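6-phosphogluconolactonase (Leishmania braziliensis, PDB 3CSS) probably hydrolyses 6-phosphogluconolactone to 6-phosphogluconate, the second step of the oxidative branch of the pentose phosphate pathway. Local coordinates at residues Ile29-Leu43 with Gln65-Arg77. Residues are numbered along the deposited sequence; the frame is centred on the assembly and turned at random. Where two conformers were deposited one is given.
Sequences IDARVDKSVPVVLAL and QQHAVQFILGDER
The beta-alpha-beta crossover that sets strand 39-43 beside strand 69-73 is closed by six backbone hydrogen bonds. V39 N donates to A68 O (2.8 Å), V39 O accepts from Q70 N, and the alternation runs through L41 and I72 until L43 O takes G74 N (2.9 Å). The strand axes diverge by 29°, the twist usual in such sheets. Two helices, 50-59 and 61-65, fill most of the connection, and the pair lies inside the mixed sheet with strand 158-162 beyond 39-43 and strand 201-204 beyond 69-77. On one face of the sheet L41 and F71 run side by side, L41 CD2 reaching F71 CE1 (3.7 Å), whereas L43 CD2 meets the ring at its edge, 3.8 Å from F71 CD1. Within its own strand V69 sets CG1 over the centre of that ring, and the same methyl touches L41 CB; its other branch, CG2, packs against I29 CD1 (3.7 Å) from helix 14-30. The opposite face carries A42 CB against I72 CG1 (3.7 Å), where L204 touches both and helix 123-140 touches I72, and Q70, whose CG lies anti to the backbone N (chi1 176°) and whose chain runs on extended, laying OE1 beside V40 CG2 while NE2 bonds C140 O. Just before strand 69-73, A68 CB lies 3.9 Å from R32 NH2; R32 NE bonds I29 O and NH1 bonds V37 O, both acceptors near the guanidinium plane, which fixes its rotation.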
loop_
_atom_site.group_PDB
_atom_site.type_symbol
_atom_site.label_atom_id
_atom_site.label_comp_id
_atom_site.label_asym_id
_atom_site.label_seq_id
_atom_site.Cartn_x
_atom_site.Cartn_y
_atom_site.Cartn_z
ATOM N N ILE A 29 2.938 -8.761 -14.960
ATOM C CA ILE A 29 2.995 -10.225 -14.990
ATOM C C ILE A 29 3.408 -10.737 -16.372
ATOM O O ILE A 29 4.252 -11.619 -16.468
ATOM C CB ILE A 29 1.646 -10.879 -14.602
ATOM C CG1 ILE A 29 1.329 -10.617 -13.124
ATOM C CG2 ILE A 29 1.678 -12.397 -14.884
ATOM C CD1 ILE A 29 -0.093 -10.955 -12.726
ATOM N N ASP A 30 2.810 -10.189 -17.429
ATOM C CA ASP A 30 3.138 -10.599 -18.794
ATOM C C ASP A 30 4.529 -10.128 -19.229
ATOM O O ASP A 30 5.161 -10.771 -20.068
ATOM C CB ASP A 30 2.088 -10.102 -19.792
ATOM C CG ASP A 30 2.144 -10.854 -21.120
ATOM O OD1 ASP A 30 1.679 -12.017 -21.168
ATOM O OD2 ASP A 30 2.656 -10.287 -22.110
ATOM N N ALA A 31 5.008 -9.025 -18.653
ATOM C CA ALA A 31 6.310 -8.462 -19.019
ATOM C C ALA A 31 7.507 -9.150 -18.355
ATOM O O ALA A 31 8.653 -8.817 -18.669
ATOM C CB ALA A 31 6.346 -6.968 -18.722
ATOM N N ARG A 32 7.266 -10.096 -17.448
ATOM C CA ARG A 32 8.369 -10.827 -16.809
ATOM C C ARG A 32 9.221 -11.530 -17.859
ATOM O O ARG A 32 8.682 -12.214 -18.731
ATOM C CB ARG A 32 7.845 -11.890 -15.843
ATOM C CG ARG A 32 7.219 -11.367 -14.550
ATOM C CD ARG A 32 6.712 -12.541 -13.715
ATOM N NE ARG A 32 5.649 -13.268 -14.407
ATOM C CZ ARG A 32 5.184 -14.472 -14.074
ATOM N NH1 ARG A 32 5.677 -15.144 -13.037
ATOM N NH2 ARG A 32 4.208 -15.007 -14.796
ATOM N N VAL A 33 10.540 -11.363 -17.771
ATOM C CA VAL A 33 11.468 -12.141 -18.598
ATOM C C VAL A 33 11.498 -13.584 -18.077
ATOM O O VAL A 33 11.278 -14.532 -18.836
ATOM C CB VAL A 33 12.900 -11.539 -18.593
ATOM C CG1 VAL A 33 13.863 -12.424 -19.381
ATOM C CG2 VAL A 33 12.889 -10.115 -19.155
ATOM N N ASP A 34 11.754 -13.730 -16.776
ATOM C CA ASP A 34 11.764 -15.030 -16.100
ATOM C C ASP A 34 10.378 -15.320 -15.530
ATOM O O ASP A 34 9.988 -14.752 -14.505
ATOM C CB ASP A 34 12.810 -15.035 -14.978
ATOM C CG ASP A 34 13.056 -16.426 -14.395
ATOM O OD1 ASP A 34 13.962 -16.552 -13.541
ATOM O OD2 ASP A 34 12.356 -17.386 -14.780
ATOM N N LYS A 35 9.663 -16.230 -16.187
ATOM C CA LYS A 35 8.285 -16.566 -15.819
ATOM C C LYS A 35 8.196 -17.470 -14.588
ATOM O O LYS A 35 7.096 -17.794 -14.132
ATOM C CB LYS A 35 7.559 -17.225 -17.001
ATOM C CG LYS A 35 7.310 -16.287 -18.174
ATOM C CD LYS A 35 6.512 -15.072 -17.740
ATOM C CE LYS A 35 6.294 -14.092 -18.883
ATOM N NZ LYS A 35 5.082 -14.409 -19.683
ATOM N N SER A 36 9.348 -17.871 -14.048
ATOM C CA SER A 36 9.397 -18.717 -12.849
ATOM C C SER A 36 9.568 -17.923 -11.547
ATOM O O SER A 36 9.623 -18.526 -10.469
ATOM C CB SER A 36 10.536 -19.735 -12.964
ATOM O OG SER A 36 11.795 -19.101 -12.839
ATOM N N VAL A 37 9.668 -16.591 -11.651
ATOM C CA VAL A 37 9.792 -15.709 -10.486
ATOM C C VAL A 37 8.563 -14.812 -10.440
ATOM O O VAL A 37 8.187 -14.231 -11.458
ATOM C CB VAL A 37 11.061 -14.818 -10.521
ATOM C CG1 VAL A 37 12.290 -15.659 -10.770
ATOM C CG2 VAL A 37 10.950 -13.714 -11.576
ATOM N N PRO A 38 7.937 -14.693 -9.263
ATOM C CA PRO A 38 6.692 -13.930 -9.218
ATOM C C PRO A 38 6.872 -12.412 -9.268
ATOM O O PRO A 38 7.948 -11.900 -8.992
ATOM C CB PRO A 38 6.095 -14.320 -7.866
ATOM C CG PRO A 38 7.262 -14.594 -7.017
ATOM C CD PRO A 38 8.268 -15.264 -7.946
ATOM N N VAL A 39 5.799 -11.730 -9.646
ATOM C CA VAL A 39 5.659 -10.287 -9.431
ATOM C C VAL A 39 5.323 -10.082 -7.948
ATOM O O VAL A 39 4.442 -10.753 -7.407
ATOM C CB VAL A 39 4.526 -9.729 -10.346
ATOM C CG1 VAL A 39 4.069 -8.331 -9.924
ATOM C CG2 VAL A 39 5.004 -9.728 -11.791
ATOM N N VAL A 40 6.022 -9.174 -7.276
ATOM C CA VAL A 40 5.711 -8.882 -5.881
ATOM C C VAL A 40 4.698 -7.735 -5.862
ATOM O O VAL A 40 4.993 -6.655 -6.367
ATOM C CB VAL A 40 6.980 -8.494 -5.065
ATOM C CG1 VAL A 40 6.621 -8.313 -3.621
ATOM C CG2 VAL A 40 8.056 -9.547 -5.207
ATOM N N LEU A 41 3.522 -7.988 -5.283
ATOM C CA LEU A 41 2.415 -7.014 -5.230
ATOM C C LEU A 41 2.114 -6.689 -3.771
ATOM O O LEU A 41 1.821 -7.599 -3.000
ATOM C CB LEU A 41 1.164 -7.599 -5.915
ATOM C CG LEU A 41 -0.140 -6.771 -5.939
ATOM C CD1 LEU A 41 0.077 -5.443 -6.627
ATOM C CD2 LEU A 41 -1.304 -7.570 -6.588
ATOM N N ALA A 42 2.167 -5.407 -3.408
ATOM C CA ALA A 42 1.751 -4.962 -2.086
ATOM C C ALA A 42 0.327 -4.436 -2.175
ATOM O O ALA A 42 0.040 -3.442 -2.886
ATOM C CB ALA A 42 2.678 -3.868 -1.550
ATOM N N LEU A 43 -0.554 -5.099 -1.449
ATOM C CA LEU A 43 -1.967 -4.789 -1.428
ATOM C C LEU A 43 -2.257 -3.607 -0.559
ATOM O O LEU A 43 -1.623 -3.428 0.500
ATOM C CB LEU A 43 -2.737 -5.991 -0.879
ATOM C CG LEU A 43 -2.628 -7.273 -1.679
ATOM C CD1 LEU A 43 -3.354 -8.368 -0.938
ATOM C CD2 LEU A 43 -3.143 -7.082 -3.107
ATOM N N GLN A 65 -3.043 -18.910 -9.102
ATOM C CA GLN A 65 -2.855 -20.290 -8.635
ATOM C C GLN A 65 -1.564 -20.918 -9.207
ATOM O O GLN A 65 -1.048 -21.900 -8.661
ATOM C CB GLN A 65 -4.128 -21.125 -8.893
ATOM C CG GLN A 65 -5.304 -20.574 -8.060
ATOM C CD GLN A 65 -6.592 -21.341 -8.187
ATOM O OE1 GLN A 65 -6.861 -21.986 -9.206
ATOM N NE2 GLN A 65 -7.420 -21.263 -7.142
ATOM N N GLN A 66 -1.042 -20.331 -10.284
ATOM C CA GLN A 66 0.261 -20.701 -10.860
ATOM C C GLN A 66 1.437 -19.916 -10.242
ATOM O O GLN A 66 2.564 -19.969 -10.750
ATOM C CB GLN A 66 0.250 -20.443 -12.368
ATOM C CG GLN A 66 -0.765 -21.258 -13.171
ATOM C CD GLN A 66 -1.111 -20.599 -14.506
ATOM O OE1 GLN A 66 -0.450 -19.642 -14.931
ATOM N NE2 GLN A 66 -2.152 -21.102 -15.169
ATOM N N HIS A 67 1.157 -19.173 -9.171
ATOM C CA HIS A 67 2.177 -18.458 -8.395
ATOM C C HIS A 67 2.804 -17.282 -9.166
ATOM O O HIS A 67 3.963 -16.933 -8.931
ATOM C CB HIS A 67 3.268 -19.426 -7.871
ATOM C CG HIS A 67 2.734 -20.734 -7.356
ATOM N ND1 HIS A 67 1.883 -20.816 -6.275
ATOM C CD2 HIS A 67 2.918 -22.007 -7.785
ATOM C CE1 HIS A 67 1.571 -22.081 -6.054
ATOM N NE2 HIS A 67 2.186 -22.827 -6.958
ATOM N N ALA A 68 2.029 -16.640 -10.045
ATOM C CA ALA A 68 2.526 -15.467 -10.788
ATOM C C ALA A 68 2.803 -14.250 -9.882
ATOM O O ALA A 68 3.617 -13.392 -10.226
ATOM C CB ALA A 68 1.544 -15.077 -11.881
ATOM N N VAL A 69 2.106 -14.177 -8.747
ATOM C CA VAL A 69 2.178 -13.032 -7.836
ATOM C C VAL A 69 2.517 -13.483 -6.418
ATOM O O VAL A 69 1.962 -14.467 -5.915
ATOM C CB VAL A 69 0.848 -12.223 -7.787
ATOM C CG1 VAL A 69 0.935 -11.104 -6.706
ATOM C CG2 VAL A 69 0.499 -11.622 -9.159
ATOM N N GLN A 70 3.446 -12.768 -5.797
ATOM C CA GLN A 70 3.703 -12.877 -4.366
ATOM C C GLN A 70 3.054 -11.664 -3.701
ATOM O O GLN A 70 3.451 -10.523 -3.980
ATOM C CB GLN A 70 5.201 -12.894 -4.084
ATOM C CG GLN A 70 5.545 -12.915 -2.590
ATOM C CD GLN A 70 7.035 -12.995 -2.351
ATOM O OE1 GLN A 70 7.791 -12.177 -2.860
ATOM N NE2 GLN A 70 7.463 -13.994 -1.583
ATOM N N PHE A 71 2.079 -11.932 -2.830
ATOM C CA PHE A 71 1.257 -10.906 -2.182
ATOM C C PHE A 71 1.798 -10.566 -0.791
ATOM O O PHE A 71 2.110 -11.461 0.020
ATOM C CB PHE A 71 -0.189 -11.377 -1.999
ATOM C CG PHE A 71 -0.947 -11.583 -3.271
ATOM C CD1 PHE A 71 -1.706 -10.557 -3.800
ATOM C CD2 PHE A 71 -0.924 -12.807 -3.921
ATOM C CE1 PHE A 71 -2.432 -10.725 -4.964
ATOM C CE2 PHE A 71 -1.646 -12.994 -5.102
ATOM C CZ PHE A 71 -2.404 -11.945 -5.623
ATOM N N ILE A 72 1.859 -9.275 -0.514
ATOM C CA ILE A 72 2.121 -8.750 0.816
ATOM C C ILE A 72 1.107 -7.655 1.110
ATOM O O ILE A 72 0.536 -7.066 0.196
ATOM C CB ILE A 72 3.571 -8.213 0.982
ATOM C CG1 ILE A 72 3.778 -6.855 0.281
ATOM C CG2 ILE A 72 4.617 -9.268 0.452
ATOM C CD1 ILE A 72 5.181 -6.240 0.553
ATOM N N LEU A 73 0.876 -7.405 2.392
ATOM C CA LEU A 73 0.039 -6.278 2.792
ATOM C C LEU A 73 0.949 -5.058 2.960
ATOM O O LEU A 73 1.908 -5.061 3.738
ATOM C CB LEU A 73 -0.698 -6.568 4.102
ATOM C CG LEU A 73 -1.766 -7.661 4.088
ATOM C CD1 LEU A 73 -2.176 -7.958 5.533
ATOM C CD2 LEU A 73 -2.970 -7.253 3.255
ATOM N N GLY A 74 0.668 -4.007 2.201
ATOM C CA GLY A 74 1.424 -2.760 2.332
ATOM C C GLY A 74 1.227 -1.996 3.644
ATOM O O GLY A 74 2.099 -1.248 4.060
ATOM N N ASP A 75 0.083 -2.199 4.282
ATOM C CA ASP A 75 -0.153 -1.748 5.632
ATOM C C ASP A 75 -1.274 -2.560 6.223
ATOM O O ASP A 75 -2.034 -3.218 5.502
ATOM C CB ASP A 75 -0.462 -0.252 5.707
ATOM C CG ASP A 75 -1.862 0.107 5.206
ATOM O OD1 ASP A 75 -2.141 -0.043 3.988
ATOM O OD2 ASP A 75 -2.668 0.607 6.022
ATOM N N GLU A 76 -1.371 -2.526 7.539
ATOM C CA GLU A 76 -2.386 -3.333 8.212
ATOM C C GLU A 76 -2.806 -2.732 9.534
ATOM O O GLU A 76 -2.002 -2.155 10.269
ATOM C CB GLU A 76 -1.906 -4.784 8.365
ATOM C CG GLU A 76 -2.864 -5.735 9.088
ATOM C CD GLU A 76 -4.212 -5.909 8.382
ATOM O OE1 GLU A 76 -4.914 -4.897 8.168
ATOM O OE2 GLU A 76 -4.590 -7.076 8.090
ATOM N N ARG A 77 -4.090 -2.878 9.811
ATOM C CA ARG A 77 -4.659 -2.573 11.111
ATOM C C ARG A 77 -4.362 -3.724 12.063
ATOM O O ARG A 77 -4.652 -4.887 11.736
ATOM C CB ARG A 77 -6.175 -2.405 10.971
ATOM C CG ARG A 77 -6.614 -1.227 10.136
ATOM C CD ARG A 77 -6.673 -1.538 8.636
ATOM N NE ARG A 77 -7.184 -0.415 7.847
ATOM C CZ ARG A 77 -8.457 -0.189 7.542
ATOM N NH1 ARG A 77 -9.419 -0.985 7.974
ATOM N NH2 ARG A 77 -8.781 0.881 6.800
#